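Local coordinates for protein oligogalacturonate lyase (Yersinia enterocolitica subsp. enterocolitica, PDB 3PE7) that probably cleaves short oligogalacturonides by beta-elimination in the cytoplasm, as a seven-bladed beta-propeller lyase that binds manganese and calcium ions, at residues E123-G128 against I144-W149; P166-M171 against N187-H192; G101-R106 against V117-A122. All coordinates share one frame; numbering follows the deposited sequence.

The three contacts lie in series along the chain, with contact 3 closing before contact 1 opens and contact 1 before contact 2. Contacts 1 and 3 each join the two strands of a hairpin through antiparallel backbone bonds, contact 1 mostly at the surface and contact 3 partly buried. Contact 2 is the buried one and has no beta bridge: loops and strand ends meet through a cysteine sulfur and apolar packing. Contacts 1 and 2 share a sheet, in which strands 138-145 and 168-174 are neighbours, and their centres are about 9 Å apart. Indole and guanidinium groups mark contact 1, whereas contact 3 adds an amide-amide bond on one face and aliphatic packing on the other.

Contact 1. Residues E123-G128 against I144-W149; sequences EWVGYG and IRREDW
W124 and R145 form an antiparallel non-hydrogen-bonded pair, and V125 and I144 the hydrogen-bonded pair beside it. Two backbone bonds close the latter, V125 N to I144 O at 2.8 Å and I144 N to V125 O. Beyond the strand end, R146 N donates in a nearly straight bond to E123 O, 2.9 Å away with 174° at the hydrogen.

Flat groups carry the side-chain contacts. The R145 chain bends at chi3, and the indole rim atoms CZ2 and CH2 of W124 lie over one face of the R145 guanidinium, NH1 3.6 Å from CZ2; the planes are 49° apart, so this is no parallel stack. R145 CB sits over the six-membered ring of W124. R169 adds a cation-pi contact to W124.

Apolar contacts line the other side: V125 CG1 lies over the five-membered ring of W149, 3.8 Å from its centroid and 15° off the normal, a CH-pi contact. Y127 CB meets I144 CD1 at 3.7 Å, while the Y127 and W149 rings touch rim to rim.

The geometry is that of a beta hairpin, strands 124-132 and 138-145, within one blade of the seven-bladed propeller.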
loop_
_atom_site.group_PDB
_atom_site.type_symbol
_atom_site.label_atom_id
_atom_site.label_comp_id
_atom_site.label_asym_id
_atom_site.label_seq_id
_atom_site.Cartn_x
_atom_site.Cartn_y
_atom_site.Cartn_z
ATOM N N GLU A 123 -7.002 -14.880 -21.179
ATOM C CA GLU A 123 -6.419 -13.963 -22.162
ATOM C C GLU A 123 -5.879 -12.681 -21.539
ATOM O O GLU A 123 -5.452 -11.776 -22.252
ATOM C CB GLU A 123 -7.476 -13.582 -23.201
ATOM C CG GLU A 123 -7.811 -14.676 -24.219
ATOM C CD GLU A 123 -8.624 -14.139 -25.402
ATOM O OE1 GLU A 123 -9.735 -14.659 -25.650
ATOM O OE2 GLU A 123 -8.144 -13.200 -26.090
ATOM N N TRP A 124 -5.922 -12.618 -20.211
ATOM C CA TRP A 124 -5.560 -11.425 -19.453
ATOM C C TRP A 124 -4.647 -11.793 -18.283
ATOM O O TRP A 124 -4.596 -12.950 -17.857
ATOM C CB TRP A 124 -6.826 -10.720 -18.942
ATOM C CG TRP A 124 -7.731 -10.256 -20.063
ATOM C CD1 TRP A 124 -8.670 -10.999 -20.710
ATOM C CD2 TRP A 124 -7.755 -8.960 -20.661
ATOM N NE1 TRP A 124 -9.283 -10.249 -21.681
ATOM C CE2 TRP A 124 -8.735 -8.990 -21.680
ATOM C CE3 TRP A 124 -7.048 -7.774 -20.435
ATOM C CZ2 TRP A 124 -9.038 -7.878 -22.460
ATOM C CZ3 TRP A 124 -7.329 -6.661 -21.226
ATOM C CH2 TRP A 124 -8.321 -6.723 -22.237
ATOM N N VAL A 125 -3.920 -10.790 -17.790
ATOM C CA VAL A 125 -3.032 -10.927 -16.635
ATOM C C VAL A 125 -3.378 -9.816 -15.630
ATOM O O VAL A 125 -3.424 -8.635 -15.991
ATOM C CB VAL A 125 -1.537 -10.812 -17.037
ATOM C CG1 VAL A 125 -0.632 -11.078 -15.836
ATOM C CG2 VAL A 125 -1.199 -11.764 -18.182
ATOM N N GLY A 126 -3.611 -10.208 -14.379
ATOM C CA GLY A 126 -3.832 -9.227 -13.313
ATOM C C GLY A 126 -2.582 -8.374 -13.124
ATOM O O GLY A 126 -1.461 -8.889 -13.119
ATOM N N TYR A 127 -2.782 -7.067 -12.991
ATOM C CA TYR A 127 -1.700 -6.126 -12.733
ATOM C C TYR A 127 -1.970 -5.310 -11.473
ATOM O O TYR A 127 -3.029 -4.711 -11.324
ATOM C CB TYR A 127 -1.452 -5.187 -13.918
ATOM C CG TYR A 127 -0.462 -4.095 -13.574
ATOM C CD1 TYR A 127 -0.893 -2.803 -13.245
ATOM C CD2 TYR A 127 0.911 -4.370 -13.513
ATOM C CE1 TYR A 127 0.023 -1.798 -12.893
ATOM C CE2 TYR A 127 1.826 -3.376 -13.158
ATOM C CZ TYR A 127 1.373 -2.096 -12.856
ATOM O OH TYR A 127 2.265 -1.126 -12.496
ATOM N N GLY A 128 -0.998 -5.292 -10.571
ATOM C CA GLY A 128 -1.109 -4.520 -9.326
ATOM C C GLY A 128 -2.093 -5.087 -8.314
ATOM O O GLY A 128 -2.385 -6.296 -8.296
ATOM N N ILE A 144 -4.372 -6.746 -17.825
ATOM C CA ILE A 144 -3.642 -6.370 -19.038
ATOM C C ILE A 144 -3.728 -7.540 -20.011
ATOM O O ILE A 144 -3.637 -8.694 -19.596
ATOM C CB ILE A 144 -2.158 -6.040 -18.725
ATOM C CG1 ILE A 144 -2.089 -4.902 -17.684
ATOM C CG2 ILE A 144 -1.376 -5.720 -20.025
ATOM C CD1 ILE A 144 -0.677 -4.322 -17.393
ATOM N N ARG A 145 -3.947 -7.250 -21.290
ATOM C CA ARG A 145 -4.075 -8.325 -22.262
ATOM C C ARG A 145 -2.780 -9.134 -22.257
ATOM O O ARG A 145 -1.696 -8.558 -22.253
ATOM C CB ARG A 145 -4.374 -7.771 -23.660
ATOM C CG ARG A 145 -4.892 -8.839 -24.598
ATOM C CD ARG A 145 -5.133 -8.316 -26.010
ATOM N NE ARG A 145 -6.183 -7.299 -26.069
ATOM C CZ ARG A 145 -7.491 -7.543 -25.961
ATOM N NH1 ARG A 145 -7.948 -8.778 -25.783
ATOM N NH2 ARG A 145 -8.357 -6.538 -26.044
ATOM N N ARG A 146 -2.903 -10.458 -22.233
ATOM C CA ARG A 146 -1.721 -11.335 -22.144
ATOM C C ARG A 146 -0.687 -11.029 -23.233
ATOM O O ARG A 146 0.518 -11.015 -22.968
ATOM C CB ARG A 146 -2.116 -12.815 -22.210
ATOM C CG ARG A 146 -0.905 -13.760 -22.109
ATOM C CD ARG A 146 -1.305 -15.217 -22.118
ATOM N NE ARG A 146 -2.110 -15.554 -20.951
ATOM C CZ ARG A 146 -1.638 -15.720 -19.719
ATOM N NH1 ARG A 146 -0.346 -15.570 -19.457
ATOM N NH2 ARG A 146 -2.477 -16.025 -18.739
ATOM N N GLU A 147 -1.169 -10.817 -24.459
ATOM C CA GLU A 147 -0.327 -10.461 -25.605
ATOM C C GLU A 147 0.559 -9.259 -25.336
ATOM O O GLU A 147 1.669 -9.152 -25.885
ATOM C CB GLU A 147 -1.205 -10.115 -26.808
ATOM C CG GLU A 147 -1.145 -11.053 -27.974
ATOM C CD GLU A 147 -1.569 -10.333 -29.249
ATOM O OE1 GLU A 147 -0.861 -10.456 -30.286
ATOM O OE2 GLU A 147 -2.594 -9.609 -29.192
ATOM N N ASP A 148 0.049 -8.346 -24.510
ATOM C CA ASP A 148 0.725 -7.088 -24.207
ATOM C C ASP A 148 1.511 -7.147 -22.900
ATOM O O ASP A 148 2.282 -6.233 -22.608
ATOM C CB ASP A 148 -0.297 -5.957 -24.100
ATOM C CG ASP A 148 -0.925 -5.612 -25.428
ATOM O OD1 ASP A 148 -0.393 -6.056 -26.478
ATOM O OD2 ASP A 148 -1.942 -4.878 -25.429
ATOM N N TRP A 149 1.312 -8.202 -22.117
ATOM C CA TRP A 149 1.964 -8.305 -20.819
ATOM C C TRP A 149 3.359 -8.897 -20.921
ATOM O O TRP A 149 3.585 -9.829 -21.696
ATOM C CB TRP A 149 1.132 -9.148 -19.846
ATOM C CG TRP A 149 1.830 -9.360 -18.525
ATOM C CD1 TRP A 149 2.317 -10.546 -18.022
ATOM C CD2 TRP A 149 2.158 -8.354 -17.560
ATOM N NE1 TRP A 149 2.900 -10.332 -16.797
ATOM C CE2 TRP A 149 2.813 -9.001 -16.484
ATOM C CE3 TRP A 149 1.965 -6.963 -17.500
ATOM C CZ2 TRP A 149 3.285 -8.305 -15.362
ATOM C CZ3 TRP A 149 2.425 -6.273 -16.373
ATOM C CH2 TRP A 149 3.081 -6.946 -15.323
#

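Contact 2. Residues P166-M171 against N187-H192; sequences PCCRLM and NQWLGH
The chi1 torsion of C168 (-61°) places SG anti to its own carbonyl carbon, and from there the sulfur meets the backbone of L190. L190 N donates to C168 SG over 3.6 Å, and the angle of 171° at the hydrogen makes the bond nearly straight. For N187, chi1 likewise sets CG anti to the carbonyl carbon, and the amide oxygen OD1 comes within 3.4 Å of C167 CB.

The same sulfur also lies beside the W189 indole. It is 5.3 Å from the centroid of the five-membered ring and 68° off the ring normal, an oblique sulfur-aromatic contact in which SG approaches CD1 to 4.3 Å. A single thiol thus takes a backbone N-H and touches an aromatic side chain.

Around this point the packing is mostly apolar. P166 CG rests 4.0 Å from W189 CB, the two side chains meeting at a slant, and C168 CB is equally far from L190 CB. A backbone contact stands apart from these: P166 O receives a CA-H...O contact from N187 CA, at 3.5 Å. Together the interactions bring 187-192 against 166-171 without any beta pairing between the two.

Strand 168-174 belongs to the sheet that also holds 138-145 and 180-186, whereas strand 190-196 begins the next sheet, so the contact spans neighbouring propeller blades. L190 reaches I142 of strand 138-145 and F205 of strand 202-207, while the W189 ring meets F161 of helix 155-161 and Y127 edge-to-face, and F158 of the same helix with the ring planes inclined.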
loop_
_atom_site.group_PDB
_atom_site.type_symbol
_atom_site.label_atom_id
_atom_site.label_comp_id
_atom_site.label_asym_id
_atom_site.label_seq_id
_atom_site.Cartn_x
_atom_site.Cartn_y
_atom_site.Cartn_z
ATOM N N PRO A 166 0.214 -0.760 -23.670
ATOM C CA PRO A 166 -0.496 -2.014 -23.438
ATOM C C PRO A 166 -1.993 -1.787 -23.286
ATOM O O PRO A 166 -2.412 -0.739 -22.779
ATOM C CB PRO A 166 0.072 -2.500 -22.104
ATOM C CG PRO A 166 0.526 -1.221 -21.399
ATOM C CD PRO A 166 1.049 -0.359 -22.517
ATOM N N CYS A 167 -2.774 -2.767 -23.728
ATOM C CA CYS A 167 -4.218 -2.755 -23.553
ATOM C C CYS A 167 -4.556 -3.138 -22.112
ATOM O O CYS A 167 -4.330 -4.271 -21.684
ATOM C CB CYS A 167 -4.890 -3.713 -24.521
ATOM S SG CYS A 167 -6.695 -3.771 -24.325
ATOM N N CYS A 168 -5.072 -2.161 -21.369
ATOM C CA CYS A 168 -5.433 -2.339 -19.978
ATOM C C CYS A 168 -6.910 -2.069 -19.792
ATOM O O CYS A 168 -7.451 -1.135 -20.383
ATOM C CB CYS A 168 -4.664 -1.335 -19.113
ATOM S SG CYS A 168 -2.876 -1.520 -19.184
ATOM N N ARG A 169 -7.535 -2.874 -18.956
ATOM C CA ARG A 169 -8.899 -2.620 -18.543
ATOM C C ARG A 169 -9.009 -2.505 -17.022
ATOM O O ARG A 169 -8.426 -3.279 -16.262
ATOM C CB ARG A 169 -9.872 -3.661 -19.128
ATOM C CG ARG A 169 -9.630 -5.096 -18.720
ATOM C CD ARG A 169 -10.481 -6.053 -19.571
ATOM N NE ARG A 169 -10.529 -7.378 -18.961
ATOM C CZ ARG A 169 -11.275 -8.392 -19.379
ATOM N NH1 ARG A 169 -12.052 -8.269 -20.461
ATOM N NH2 ARG A 169 -11.228 -9.546 -18.723
ATOM N N LEU A 170 -9.764 -1.495 -16.606
ATOM C CA LEU A 170 -10.049 -1.252 -15.201
ATOM C C LEU A 170 -11.316 -2.044 -14.909
ATOM O O LEU A 170 -12.383 -1.746 -15.459
ATOM C CB LEU A 170 -10.278 0.249 -14.997
ATOM C CG LEU A 170 -10.216 0.825 -13.580
ATOM C CD1 LEU A 170 -10.368 2.348 -13.680
ATOM C CD2 LEU A 170 -11.280 0.251 -12.691
ATOM N N MET A 171 -11.180 -3.068 -14.077
ATOM C CA MET A 171 -12.259 -3.999 -13.795
ATOM C C MET A 171 -12.917 -3.687 -12.477
ATOM O O MET A 171 -12.262 -3.282 -11.533
ATOM C CB MET A 171 -11.742 -5.440 -13.740
ATOM C CG MET A 171 -11.144 -5.941 -15.053
ATOM S SD MET A 171 -12.378 -5.926 -16.358
ATOM C CE MET A 171 -13.619 -7.021 -15.670
ATOM N N ASN A 187 -5.633 1.630 -24.646
ATOM C CA ASN A 187 -4.283 1.197 -25.006
ATOM C C ASN A 187 -3.234 2.137 -24.416
ATOM O O ASN A 187 -2.441 2.774 -25.119
ATOM C CB ASN A 187 -4.145 1.060 -26.525
ATOM C CG ASN A 187 -4.982 -0.078 -27.084
ATOM O OD1 ASN A 187 -5.446 -0.960 -26.354
ATOM N ND2 ASN A 187 -5.190 -0.056 -28.393
ATOM N N GLN A 188 -3.267 2.254 -23.093
ATOM C CA GLN A 188 -2.195 2.920 -22.347
ATOM C C GLN A 188 -2.126 2.287 -20.961
ATOM O O GLN A 188 -3.094 1.708 -20.478
ATOM C CB GLN A 188 -2.367 4.450 -22.281
ATOM C CG GLN A 188 -3.464 4.996 -21.349
ATOM C CD GLN A 188 -3.688 6.494 -21.541
ATOM O OE1 GLN A 188 -2.735 7.282 -21.594
ATOM N NE2 GLN A 188 -4.954 6.893 -21.674
ATOM N N TRP A 189 -0.965 2.389 -20.332
ATOM C CA TRP A 189 -0.737 1.707 -19.058
ATOM C C TRP A 189 -1.561 2.349 -17.938
ATOM O O TRP A 189 -1.295 3.487 -17.536
ATOM C CB TRP A 189 0.740 1.797 -18.710
ATOM C CG TRP A 189 1.200 0.846 -17.653
ATOM C CD1 TRP A 189 0.446 -0.045 -16.939
ATOM C CD2 TRP A 189 2.539 0.705 -17.186
ATOM N NE1 TRP A 189 1.249 -0.741 -16.051
ATOM C CE2 TRP A 189 2.534 -0.292 -16.185
ATOM C CE3 TRP A 189 3.754 1.335 -17.517
ATOM C CZ2 TRP A 189 3.697 -0.682 -15.510
ATOM C CZ3 TRP A 189 4.911 0.942 -16.857
ATOM C CH2 TRP A 189 4.869 -0.061 -15.857
ATOM N N LEU A 190 -2.559 1.613 -17.462
ATOM C CA LEU A 190 -3.384 2.044 -16.330
ATOM C C LEU A 190 -2.947 1.337 -15.057
ATOM O O LEU A 190 -2.544 0.167 -15.079
ATOM C CB LEU A 190 -4.855 1.748 -16.607
ATOM C CG LEU A 190 -5.401 2.401 -17.879
ATOM C CD1 LEU A 190 -6.865 2.057 -18.015
ATOM C CD2 LEU A 190 -5.198 3.914 -17.894
ATOM N N GLY A 191 -3.028 2.050 -13.939
ATOM C CA GLY A 191 -2.565 1.501 -12.675
ATOM C C GLY A 191 -3.321 2.017 -11.463
ATOM O O GLY A 191 -4.144 2.940 -11.562
ATOM N N HIS A 192 -3.032 1.389 -10.328
ATOM C CA HIS A 192 -3.460 1.839 -8.984
ATOM C C HIS A 192 -4.930 2.300 -8.901
ATOM O O HIS A 192 -5.197 3.438 -8.469
ATOM C CB HIS A 192 -2.498 2.930 -8.460
ATOM C CG HIS A 192 -2.604 3.191 -6.979
ATOM N ND1 HIS A 192 -2.433 4.451 -6.435
ATOM C CD2 HIS A 192 -2.880 2.368 -5.939
ATOM C CE1 HIS A 192 -2.606 4.391 -5.126
ATOM N NE2 HIS A 192 -2.863 3.137 -4.796
#

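Contact 3. Residues G101-R106 against V117-A122; sequences GRNLMR and VYQVPA
N103 and Q119 stand side by side on one face of the sheet, their side chains pointing the same way and their amide planes 32° apart. Q119 reaches the asparagine with a chain extended beyond CG, which is anti to the backbone N. Q119 NE2 donates to N103 OD1 over 2.7 Å, with 175° at the hydrogen. The bond lies in the carbonyl plane of N103 and nearly in the amide plane of Q119, so both flat groups are turned to suit it.

On the face of L104 and Y118, the L104 side chain lies alongside that of V117, pointing the same way, with CD1 4.0 Å from V117 CB. The CB atoms of L104 and Y118 approach more loosely, at 4.4 Å. Further along, V117 CG2 touches R106 CB at 3.8 Å.

Strands 103-108 and 114-119 form a beta hairpin within a four-stranded propeller blade, and the axes of their segments 103-106 and 117-119 run at 167°. Here V117 and Y118 both face L104 in a classic beta bulge. L104 O accordingly takes V117 N at 2.7 Å and, weakly, Y118 N at 3.5 Å. L104 N donates back to Y118 O, and V120 N bonds to R102 O beyond the last bridge, where Q119 CA makes a CA-H...O contact with the same oxygen.

The aliphatic part of R102 approaches Q119 and V120 loosely, its CB 4.4 Å from V120 CB. The Y118 hydroxyl is hydrogen-bonded to E143, and L104 packs on L139; both partners belong to strand 138-145 of the following blade.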
loop_
_atom_site.group_PDB
_atom_site.type_symbol
_atom_site.label_atom_id
_atom_site.label_comp_id
_atom_site.label_asym_id
_atom_site.label_seq_id
_atom_site.Cartn_x
_atom_site.Cartn_y
_atom_site.Cartn_z
ATOM N N GLY A 101 -1.135 -15.241 -8.956
ATOM C CA GLY A 101 -1.327 -14.128 -9.865
ATOM C C GLY A 101 -2.731 -13.888 -10.395
ATOM O O GLY A 101 -3.010 -12.802 -10.876
ATOM N N ARG A 102 -3.617 -14.873 -10.281
ATOM C CA ARG A 102 -4.890 -14.863 -11.030
ATOM C C ARG A 102 -6.138 -15.068 -10.165
ATOM O O ARG A 102 -7.240 -14.673 -10.553
ATOM C CB ARG A 102 -4.866 -15.955 -12.124
ATOM C CG ARG A 102 -4.867 -17.376 -11.551
ATOM C CD ARG A 102 -4.243 -18.420 -12.468
ATOM N NE ARG A 102 -3.872 -19.625 -11.713
ATOM C CZ ARG A 102 -3.434 -20.767 -12.242
ATOM N NH1 ARG A 102 -3.295 -20.911 -13.559
ATOM N NH2 ARG A 102 -3.139 -21.780 -11.438
ATOM N N ASN A 103 -5.970 -15.710 -9.017
ATOM C CA ASN A 103 -7.114 -16.109 -8.198
ATOM C C ASN A 103 -7.300 -15.181 -7.008
ATOM O O ASN A 103 -6.472 -15.198 -6.088
ATOM C CB ASN A 103 -6.915 -17.534 -7.673
ATOM C CG ASN A 103 -6.871 -18.568 -8.788
ATOM O OD1 ASN A 103 -7.632 -18.488 -9.745
ATOM N ND2 ASN A 103 -5.963 -19.535 -8.672
ATOM N N LEU A 104 -8.362 -14.373 -7.048
ATOM C CA LEU A 104 -8.694 -13.528 -5.906
ATOM C C LEU A 104 -9.399 -14.404 -4.873
ATOM O O LEU A 104 -10.487 -14.942 -5.139
ATOM C CB LEU A 104 -9.551 -12.328 -6.343
ATOM C CG LEU A 104 -9.774 -11.178 -5.335
ATOM C CD1 LEU A 104 -10.669 -11.574 -4.145
ATOM C CD2 LEU A 104 -8.473 -10.557 -4.827
ATOM N N MET A 105 -8.775 -14.553 -3.706
ATOM C CA MET A 105 -9.221 -15.487 -2.678
ATOM C C MET A 105 -9.814 -14.741 -1.493
ATOM O O MET A 105 -9.389 -13.625 -1.191
ATOM C CB MET A 105 -8.041 -16.309 -2.137
ATOM C CG MET A 105 -7.170 -16.990 -3.185
ATOM S SD MET A 105 -8.111 -18.217 -4.137
ATOM C CE MET A 105 -8.590 -19.336 -2.839
ATOM N N ARG A 106 -10.776 -15.383 -0.837
ATOM C CA ARG A 106 -11.290 -14.961 0.465
ATOM C C ARG A 106 -11.018 -16.052 1.483
ATOM O O ARG A 106 -11.384 -17.227 1.288
ATOM C CB ARG A 106 -12.799 -14.667 0.403
ATOM C CG ARG A 106 -13.385 -14.092 1.721
ATOM C CD ARG A 106 -14.926 -14.056 1.663
ATOM N NE ARG A 106 -15.504 -13.525 2.902
ATOM C CZ ARG A 106 -15.735 -14.230 4.006
ATOM N NH1 ARG A 106 -15.461 -15.530 4.076
ATOM N NH2 ARG A 106 -16.269 -13.624 5.062
ATOM N N VAL A 117 -12.979 -16.100 -5.223
ATOM C CA VAL A 117 -14.060 -15.166 -5.491
ATOM C C VAL A 117 -14.105 -14.814 -6.975
ATOM O O VAL A 117 -15.187 -14.705 -7.567
ATOM C CB VAL A 117 -13.930 -13.885 -4.627
ATOM C CG1 VAL A 117 -14.956 -12.860 -5.046
ATOM C CG2 VAL A 117 -14.081 -14.223 -3.138
ATOM N N TYR A 118 -12.931 -14.637 -7.579
ATOM C CA TYR A 118 -12.841 -14.242 -8.984
ATOM C C TYR A 118 -11.526 -14.745 -9.542
ATOM O O TYR A 118 -10.509 -14.712 -8.838
ATOM C CB TYR A 118 -12.929 -12.708 -9.146
ATOM C CG TYR A 118 -12.637 -12.178 -10.541
ATOM C CD1 TYR A 118 -11.404 -11.590 -10.845
ATOM C CD2 TYR A 118 -13.603 -12.246 -11.558
ATOM C CE1 TYR A 118 -11.127 -11.092 -12.114
ATOM C CE2 TYR A 118 -13.338 -11.738 -12.849
ATOM C CZ TYR A 118 -12.086 -11.174 -13.121
ATOM O OH TYR A 118 -11.810 -10.669 -14.384
ATOM N N GLN A 119 -11.555 -15.213 -10.793
ATOM C CA GLN A 119 -10.337 -15.595 -11.499
ATOM C C GLN A 119 -10.137 -14.718 -12.732
ATOM O O GLN A 119 -11.031 -14.603 -13.584
ATOM C CB GLN A 119 -10.375 -17.070 -11.904
ATOM C CG GLN A 119 -9.136 -17.522 -12.658
ATOM C CD GLN A 119 -9.116 -19.008 -12.901
ATOM O OE1 GLN A 119 -9.560 -19.476 -13.943
ATOM N NE2 GLN A 119 -8.616 -19.763 -11.935
ATOM N N VAL A 120 -8.960 -14.103 -12.839
ATOM C CA VAL A 120 -8.625 -13.347 -14.030
ATOM C C VAL A 120 -8.663 -14.341 -15.199
ATOM O O VAL A 120 -8.036 -15.402 -15.118
ATOM C CB VAL A 120 -7.234 -12.690 -13.919
ATOM C CG1 VAL A 120 -6.887 -11.925 -15.198
ATOM C CG2 VAL A 120 -7.180 -11.744 -12.679
ATOM N N PRO A 121 -9.438 -14.024 -16.250
ATOM C CA PRO A 121 -9.579 -15.005 -17.346
ATOM C C PRO A 121 -8.289 -15.186 -18.162
ATOM O O PRO A 121 -7.387 -14.351 -18.086
ATOM C CB PRO A 121 -10.754 -14.463 -18.184
ATOM C CG PRO A 121 -10.915 -13.033 -17.801
ATOM C CD PRO A 121 -10.287 -12.829 -16.438
ATOM N N ALA A 122 -8.232 -16.286 -18.920
ATOM C CA ALA A 122 -7.032 -16.755 -19.644
ATOM C C ALA A 122 -6.267 -15.738 -20.479
ATOM O O ALA A 122 -5.030 -15.764 -20.506
ATOM C CB ALA A 122 -7.411 -17.952 -20.553
#